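Local coordinates for polysaccharide biosynthesis protein CapD (Bacillus thuringiensis HD-771, PDB 6BWC) that binds NADP and UDP-N-acetylglucosamine and probably acts as a short-chain dehydrogenase/reductase-type enzyme in making CMP-pseudaminic acid for flagellin glycosylation, at residues N111-K114 / A115-Q119; T194-D197 / L198-R202. The protein carries 2 engineered substitutions. All blocks are in the same frame, centred on the assembly; numbering follows the deposited sequence.

Contact 1 of 2, residues N111-K114 / A115-Q119; sequences NVIK and AAIAQ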
ATOM      1  N   ASN C 111      12.641  -6.514   3.679  1.00 12.25           N
ATOM      2  CA  ASN C 111      12.898  -5.090   3.782  1.00 12.41           C
ATOM      3  C   ASN C 111      14.389  -4.825   4.070  1.00 12.19           C
ATOM      4  O   ASN C 111      14.981  -3.999   3.387  1.00 12.42           O
ATOM      5  CB  ASN C 111      11.975  -4.412   4.813  1.00 12.58           C
ATOM      6  CG  ASN C 111      10.530  -4.314   4.341  1.00 12.67           C
ATOM      7  OD1 ASN C 111      10.256  -4.300   3.119  1.00 12.50           O
ATOM      8  ND2 ASN C 111       9.581  -4.249   5.314  1.00 12.49           N
ATOM      9  N   VAL C 112      14.995  -5.547   5.020  1.00 11.63           N
ATOM     10  CA  VAL C 112      16.430  -5.419   5.269  1.00 11.60           C
ATOM     11  C   VAL C 112      17.244  -5.632   3.971  1.00 11.91           C
ATOM     12  O   VAL C 112      18.042  -4.774   3.567  1.00 11.61           O
ATOM     13  CB  VAL C 112      16.886  -6.385   6.390  1.00 11.52           C
ATOM     14  CG1 VAL C 112      18.400  -6.560   6.442  1.00 11.33           C
ATOM     15  CG2 VAL C 112      16.389  -5.879   7.728  1.00 11.70           C
ATOM     16  N   ILE C 113      17.009  -6.766   3.319  1.00 12.20           N
ATOM     17  CA  ILE C 113      17.762  -7.170   2.131  1.00 12.71           C
ATOM     18  C   ILE C 113      17.698  -6.110   1.018  1.00 13.33           C
ATOM     19  O   ILE C 113      18.731  -5.677   0.475  1.00 13.53           O
ATOM     20  CB  ILE C 113      17.260  -8.556   1.631  1.00 12.72           C
ATOM     21  CG1 ILE C 113      17.713  -9.637   2.634  1.00 12.84           C
ATOM     22  CG2 ILE C 113      17.793  -8.878   0.229  1.00 12.52           C
ATOM     23  CD1 ILE C 113      17.007 -10.972   2.543  1.00 12.78           C
ATOM     24  N   LYS C 114      16.469  -5.705   0.709  1.00 13.81           N
ATOM     25  CA  LYS C 114      16.164  -4.685  -0.281  1.00 14.19           C
ATOM     26  C   LYS C 114      16.803  -3.325   0.069  1.00 14.03           C
ATOM     27  O   LYS C 114      17.397  -2.668  -0.781  1.00 13.93           O
ATOM     28  CB  LYS C 114      14.646  -4.560  -0.333  1.00 15.13           C
ATOM     29  CG  LYS C 114      14.079  -3.734  -1.468  1.00 16.28           C
ATOM     30  CD  LYS C 114      12.561  -3.510  -1.296  1.00 17.14           C
ATOM     31  CE  LYS C 114      12.088  -2.181  -1.947  1.00 17.46           C
ATOM     32  NZ  LYS C 114      10.983  -1.497  -1.188  1.00 17.43           N
ATOM     33  N   ALA C 115      16.675  -2.924   1.330  1.00 13.85           N
ATOM     34  CA  ALA C 115      17.224  -1.667   1.831  1.00 13.90           C
ATOM     35  C   ALA C 115      18.754  -1.638   1.857  1.00 14.67           C
ATOM     36  O   ALA C 115      19.377  -0.573   1.642  1.00 14.80           O
ATOM     37  CB  ALA C 115      16.706  -1.398   3.233  1.00 13.66           C
ATOM     38  N   ALA C 116      19.345  -2.795   2.180  1.00 15.01           N
ATOM     39  CA  ALA C 116      20.786  -2.950   2.291  1.00 14.98           C
ATOM     40  C   ALA C 116      21.462  -2.883   0.922  1.00 15.34           C
ATOM     41  O   ALA C 116      22.528  -2.249   0.774  1.00 15.04           O
ATOM     42  CB  ALA C 116      21.098  -4.258   2.986  1.00 15.26           C
ATOM     43  N   ILE C 117      20.832  -3.516  -0.075  1.00 15.63           N
ATOM     44  CA  ILE C 117      21.271  -3.381  -1.472  1.00 15.88           C
ATOM     45  C   ILE C 117      21.157  -1.938  -1.929  1.00 16.36           C
ATOM     46  O   ILE C 117      22.091  -1.421  -2.513  1.00 16.80           O
ATOM     47  CB  ILE C 117      20.477  -4.301  -2.424  1.00 15.65           C
ATOM     48  CG1 ILE C 117      20.860  -5.761  -2.153  1.00 15.43           C
ATOM     49  CG2 ILE C 117      20.730  -3.945  -3.892  1.00 15.62           C
ATOM     50  CD1 ILE C 117      19.837  -6.759  -2.625  1.00 15.37           C
ATOM     51  N   ALA C 118      20.026  -1.296  -1.640  1.00 17.14           N
ATOM     52  CA  ALA C 118      19.763   0.081  -2.094  1.00 17.75           C
ATOM     53  C   ALA C 118      20.748   1.107  -1.523  1.00 18.29           C
ATOM     54  O   ALA C 118      21.131   2.023  -2.236  1.00 18.61           O
ATOM     55  CB  ALA C 118      18.322   0.494  -1.792  1.00 17.43           C
ATOM     56  N   GLN C 119      21.164   0.941  -0.263  1.00 18.98           N
ATOM     57  CA  GLN C 119      22.131   1.858   0.387  1.00 19.58           C
ATOM     58  C   GLN C 119      23.615   1.462   0.240  1.00 19.64           C
ATOM     59  O   GLN C 119      24.508   2.121   0.814  1.00 19.12           O
ATOM     60  CB  GLN C 119      21.777   2.036   1.868  1.00 19.67           C
ATOM     61  CG  GLN C 119      20.467   2.773   2.071  1.00 19.98           C
ATOM     62  CD  GLN C 119      20.613   4.282   1.992  1.00 20.43           C
ATOM     63  OE1 GLN C 119      21.567   4.800   1.403  1.00 20.69           O
ATOM     64  NE2 GLN C 119      19.680   5.002   2.623  1.00 20.92           N
TER
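I117 lies one helical turn beyond I113, and the two side chains run side by side in the same direction. I117 CB lies 3.7 Å from I113 O. Its CG1 is 3.4 Å from I113 O. That branch is set anti to the carbonyl carbon (chi1 -70°), which directs it back along the helix. At the tip, I117 CD1 meets I113 CG2 at 4.1 Å, a plain methyl-to-methyl contact. The backbone beneath is regular alpha helix. A115 N bonds N111 O at 2.9 Å, and I117 N bonds I113 O at 3.1 Å. A116 to V112 and A118 to K114 follow the same i to i+4 pattern. Four successive amides, A115 to A118, are bonded this way near the end of helix 98-118, and the chain then leaves the helix at Q119. The two isoleucines face the sheet: both touch F164 of strand 163-169, and I113 also reaches L149, I150 and A153 of helix 138-156. On another flank, A115 packs on Y69 and V72 of helix 69-75. There N111 ND2 bonds I66 O, and K114 makes a cation-pi contact with Y69.

Contact 2 of 2, residues T194-D197 / L198-R202; sequences TVTD and LSMSR. With UD1 (uridine-diphosphate-N-acetylglucosamine), chain O.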
ATOM      1  N   THR C 194       6.772 -24.596  36.132  1.00 32.12           N
ATOM      2  CA  THR C 194       5.948 -25.155  35.065  1.00 30.80           C
ATOM      3  C   THR C 194       6.830 -25.916  34.078  1.00 30.33           C
ATOM      4  O   THR C 194       7.641 -25.329  33.362  1.00 29.36           O
ATOM      5  CB  THR C 194       5.198 -24.045  34.325  1.00 31.72           C
ATOM      6  OG1 THR C 194       4.110 -23.591  35.136  1.00 30.77           O
ATOM      7  CG2 THR C 194       4.639 -24.536  33.006  1.00 33.19           C
ATOM      8  N   VAL C 195       6.623 -27.223  34.007  1.00 30.69           N
ATOM      9  CA  VAL C 195       7.469 -28.109  33.228  1.00 29.65           C
ATOM     10  C   VAL C 195       6.675 -28.595  32.016  1.00 28.93           C
ATOM     11  O   VAL C 195       5.590 -29.142  32.157  1.00 29.04           O
ATOM     12  CB  VAL C 195       7.982 -29.230  34.153  1.00 30.03           C
ATOM     13  CG1 VAL C 195       7.986 -30.598  33.486  1.00 30.61           C
ATOM     14  CG2 VAL C 195       9.361 -28.846  34.697  1.00 29.93           C
ATOM     15  N   THR C 196       7.203 -28.358  30.823  1.00 28.14           N
ATOM     16  CA  THR C 196       6.572 -28.825  29.588  1.00 27.32           C
ATOM     17  C   THR C 196       6.721 -30.352  29.527  1.00 27.61           C
ATOM     18  O   THR C 196       5.739 -31.082  29.637  1.00 30.75           O
ATOM     19  CB  THR C 196       7.186 -28.156  28.321  1.00 27.09           C
ATOM     20  OG1 THR C 196       8.628 -28.260  28.346  1.00 26.42           O
ATOM     21  CG2 THR C 196       6.759 -26.653  28.199  1.00 26.24           C
ATOM     22  N   ASP C 197       7.951 -30.836  29.406  1.00 25.51           N
ATOM     23  CA  ASP C 197       8.198 -32.254  29.195  1.00 23.83           C
ATOM     24  C   ASP C 197       9.684 -32.488  29.459  1.00 23.76           C
ATOM     25  O   ASP C 197      10.526 -32.077  28.664  1.00 24.17           O
ATOM     26  CB  ASP C 197       7.794 -32.594  27.760  1.00 22.70           C
ATOM     27  CG  ASP C 197       8.057 -34.026  27.385  1.00 22.52           C
ATOM     28  OD1 ASP C 197       9.015 -34.642  27.901  1.00 21.09           O
ATOM     29  OD2 ASP C 197       7.301 -34.524  26.518  1.00 22.66           O
ATOM     30  N   LEU C 198      10.002 -33.142  30.572  1.00 23.17           N
ATOM     31  CA  LEU C 198      11.384 -33.188  31.078  1.00 23.28           C
ATOM     32  C   LEU C 198      12.351 -33.898  30.144  1.00 23.41           C
ATOM     33  O   LEU C 198      13.540 -33.580  30.092  1.00 23.33           O
ATOM     34  CB  LEU C 198      11.430 -33.827  32.473  1.00 23.63           C
ATOM     35  CG  LEU C 198      10.691 -33.021  33.544  1.00 23.54           C
ATOM     36  CD1 LEU C 198      10.464 -33.820  34.822  1.00 23.35           C
ATOM     37  CD2 LEU C 198      11.427 -31.716  33.821  1.00 23.46           C
ATOM     38  N   SER C 199      11.815 -34.832  29.374  1.00 24.14           N
ATOM     39  CA  SER C 199      12.576 -35.561  28.355  1.00 24.37           C
ATOM     40  C   SER C 199      13.171 -34.736  27.210  1.00 24.61           C
ATOM     41  O   SER C 199      13.972 -35.262  26.443  1.00 25.34           O
ATOM     42  CB  SER C 199      11.692 -36.660  27.746  1.00 24.22           C
ATOM     43  OG  SER C 199      11.648 -36.534  26.342  1.00 24.74           O
ATOM     44  N   MET C 200      12.736 -33.488  27.044  1.00 25.69           N
ATOM     45  CA  MET C 200      13.247 -32.622  25.976  1.00 25.95           C
ATOM     46  C   MET C 200      14.729 -32.289  26.215  1.00 26.30           C
ATOM     47  O   MET C 200      15.172 -32.105  27.362  1.00 28.52           O
ATOM     48  CB  MET C 200      12.438 -31.313  25.893  1.00 25.76           C
ATOM     49  CG  MET C 200      10.987 -31.451  25.469  1.00 25.04           C
ATOM     50  SD  MET C 200      10.043 -30.038  26.073  1.00 24.58           S
ATOM     51  CE  MET C 200       9.367 -29.466  24.526  1.00 25.31           C
ATOM     52  N   SER C 201      15.479 -32.218  25.128  1.00 25.18           N
ATOM     53  CA  SER C 201      16.892 -31.911  25.161  1.00 25.29           C
ATOM     54  C   SER C 201      17.058 -30.684  24.277  1.00 25.17           C
ATOM     55  O   SER C 201      16.195 -30.435  23.438  1.00 26.46           O
ATOM     56  CB  SER C 201      17.696 -33.117  24.644  1.00 25.63           C
ATOM     57  OG  SER C 201      17.412 -33.420  23.273  1.00 25.76           O
ATOM     58  N   ARG C 202      18.134 -29.916  24.458  1.00 24.28           N
ATOM     59  CA  ARG C 202      18.336 -28.673  23.703  1.00 24.20           C
ATOM     60  C   ARG C 202      19.815 -28.324  23.557  1.00 23.22           C
ATOM     61  O   ARG C 202      20.569 -28.431  24.533  1.00 24.03           O
ATOM     62  CB  ARG C 202      17.644 -27.503  24.431  1.00 25.81           C
ATOM     63  CG  ARG C 202      16.109 -27.423  24.376  1.00 26.48           C
ATOM     64  CD  ARG C 202      15.610 -26.844  23.060  1.00 27.14           C
ATOM     65  NE  ARG C 202      14.151 -26.675  23.045  1.00 28.51           N
ATOM     66  CZ  ARG C 202      13.262 -27.611  22.704  1.00 28.08           C
ATOM     67  NH1 ARG C 202      13.640 -28.831  22.339  1.00 28.40           N
ATOM     68  NH2 ARG C 202      11.968 -27.326  22.738  1.00 28.70           N
TER
HETATM   69  C1' UD1 O 401      14.648 -20.671  22.218  1.00 12.53           C
HETATM   70  C2' UD1 O 401      14.367 -19.440  21.374  1.00 12.80           C
HETATM   71  C3' UD1 O 401      14.064 -19.809  19.923  1.00 12.91           C
HETATM   72  C4' UD1 O 401      15.103 -20.767  19.347  1.00 12.57           C
HETATM   73  C5' UD1 O 401      15.525 -21.865  20.344  1.00 12.55           C
HETATM   74  C6' UD1 O 401      16.801 -22.557  19.849  1.00 12.45           C
HETATM   75  C7' UD1 O 401      13.369 -17.814  22.930  1.00 13.80           C
HETATM   76  C8' UD1 O 401      12.071 -17.327  23.544  1.00 14.08           C
HETATM   77  N2' UD1 O 401      13.254 -18.688  21.925  1.00 13.01           N
HETATM   78  O1' UD1 O 401      13.540 -21.556  22.161  1.00 13.55           O
HETATM   79  O3' UD1 O 401      13.991 -18.598  19.144  1.00 13.17           O
HETATM   80  O4' UD1 O 401      14.618 -21.380  18.167  1.00 12.23           O
HETATM   81  O5' UD1 O 401      15.743 -21.349  21.674  1.00 12.14           O
HETATM   82  O6' UD1 O 401      16.780 -23.962  20.121  1.00 12.54           O
HETATM   83  O7' UD1 O 401      14.447 -17.449  23.396  1.00 14.37           O
HETATM   84  N1  UD1 O 401       9.869 -24.863  29.102  1.00 20.15           N
HETATM   85  C2  UD1 O 401       9.251 -25.297  30.313  1.00 19.84           C
HETATM   86  N3  UD1 O 401       8.366 -24.498  30.932  1.00 19.85           N
HETATM   87  C4  UD1 O 401       8.040 -23.287  30.438  1.00 19.12           C
HETATM   88  C5  UD1 O 401       8.624 -22.825  29.285  1.00 19.04           C
HETATM   89  C6  UD1 O 401       9.553 -23.624  28.636  1.00 19.69           C
HETATM   90  O2  UD1 O 401       9.496 -26.412  30.808  1.00 19.54           O
HETATM   91  O4  UD1 O 401       7.228 -22.549  31.018  1.00 18.47           O
HETATM   92  C1B UD1 O 401      10.829 -25.721  28.377  1.00 19.04           C
HETATM   93  C2B UD1 O 401      10.597 -25.842  26.869  1.00 19.02           C
HETATM   94  O2' UD1 O 401       9.693 -26.889  26.543  1.00 19.34           O
HETATM   95  C3B UD1 O 401      11.986 -26.040  26.296  1.00 18.75           C
HETATM   96  C4B UD1 O 401      12.852 -25.291  27.287  1.00 18.45           C
HETATM   97  O4B UD1 O 401      12.104 -25.139  28.493  1.00 18.82           O
HETATM   98  O3B UD1 O 401      12.437 -27.398  26.262  1.00 18.94           O
HETATM   99  C5B UD1 O 401      13.284 -23.919  26.794  1.00 17.70           C
HETATM  100  O5B UD1 O 401      12.198 -23.008  26.562  1.00 16.47           O
HETATM  101  PA  UD1 O 401      12.643 -21.525  26.136  1.00 16.16           P
HETATM  102  O1A UD1 O 401      11.510 -20.530  26.207  1.00 16.47           O
HETATM  103  O2A UD1 O 401      13.955 -21.123  26.818  1.00 16.67           O
HETATM  104  O3A UD1 O 401      13.255 -21.648  24.647  1.00 15.22           O
HETATM  105  PB  UD1 O 401      12.960 -22.549  23.334  1.00 14.70           P
HETATM  106  O1B UD1 O 401      11.468 -22.608  23.076  1.00 14.67           O
HETATM  107  O2B UD1 O 401      13.720 -23.868  23.279  1.00 14.28           O
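T196 OG1 sits among three groups: uracil O2 and ribose O2' of UDP-N-acetylglucosamine, and the sulfur of M200. Both ligand oxygens are within hydrogen-bonding range, with O2' the nearer. Which of the two takes the hydroxyl proton is not settled. OG1 lies between the backbone N and the carbonyl carbon of its own residue (chi1 50°), which turns it to the nucleoside. M200 SD comes to 3.2 Å from T196 OG1 and closes in on the same ribose hydroxyl. Two backbone groups bond the uracil. T196 N donates to UD1 O2 at 3.0 Å, and UD1 N3 donates to T194 O at 2.7 Å. The second bond needs a hydrogen on N3, which uracil has and neutral cytosine lacks. Beyond T196 the chain reverses in a type I beta turn from D197 to M200. It is closed by M200 N on D197 O at 3.1 Å, with the donor well above the carbonyl plane. S199 N adds a weak bond to D197 OD1. On another side, V195 CG1 packs on L198 CG at 3.6 Å, the two side chains crossing at about a right angle. R202 reaches the beta phosphate. Its NE donates to UD1 O2B at 2.8 Å, with that oxygen at the guanidinium edge, in plane. The ribose hydroxyl UD1 O3B lies over one face, offset toward the rim, 3.4 Å above the plane. R202 NH1 also bonds S201 O and K270 O, which should limit rotation of the group. S129, N171 and E269 also bond the ligand. The arrangement is a strand-turn-strand wall of the nucleotide-sugar site, as in extended short-chain dehydrogenases/reductases, where the C-terminal region holds the UDP-sugar.

How the contacts relate
From the N terminus, contact 1 comes first, at the end of helix 98-118. The chain then enters strand 123-129 of the large Rossmann-type sheet. Contact 2 follows later, where strand 192-195 turns into strand 201-205. Each contact is local, so neither closes a long loop. They lie in series, without nesting or crossing. The centres of contact 1 and contact 2 are about 40 Å apart. The two lie on opposite sides of the chain's centre and do not touch. Contact 1 belongs to the packing of helices on the dinucleotide-binding half. Contact 2 links two smaller sheets, through strands 192-195 and 201-205, and lines the UDP-sugar pocket.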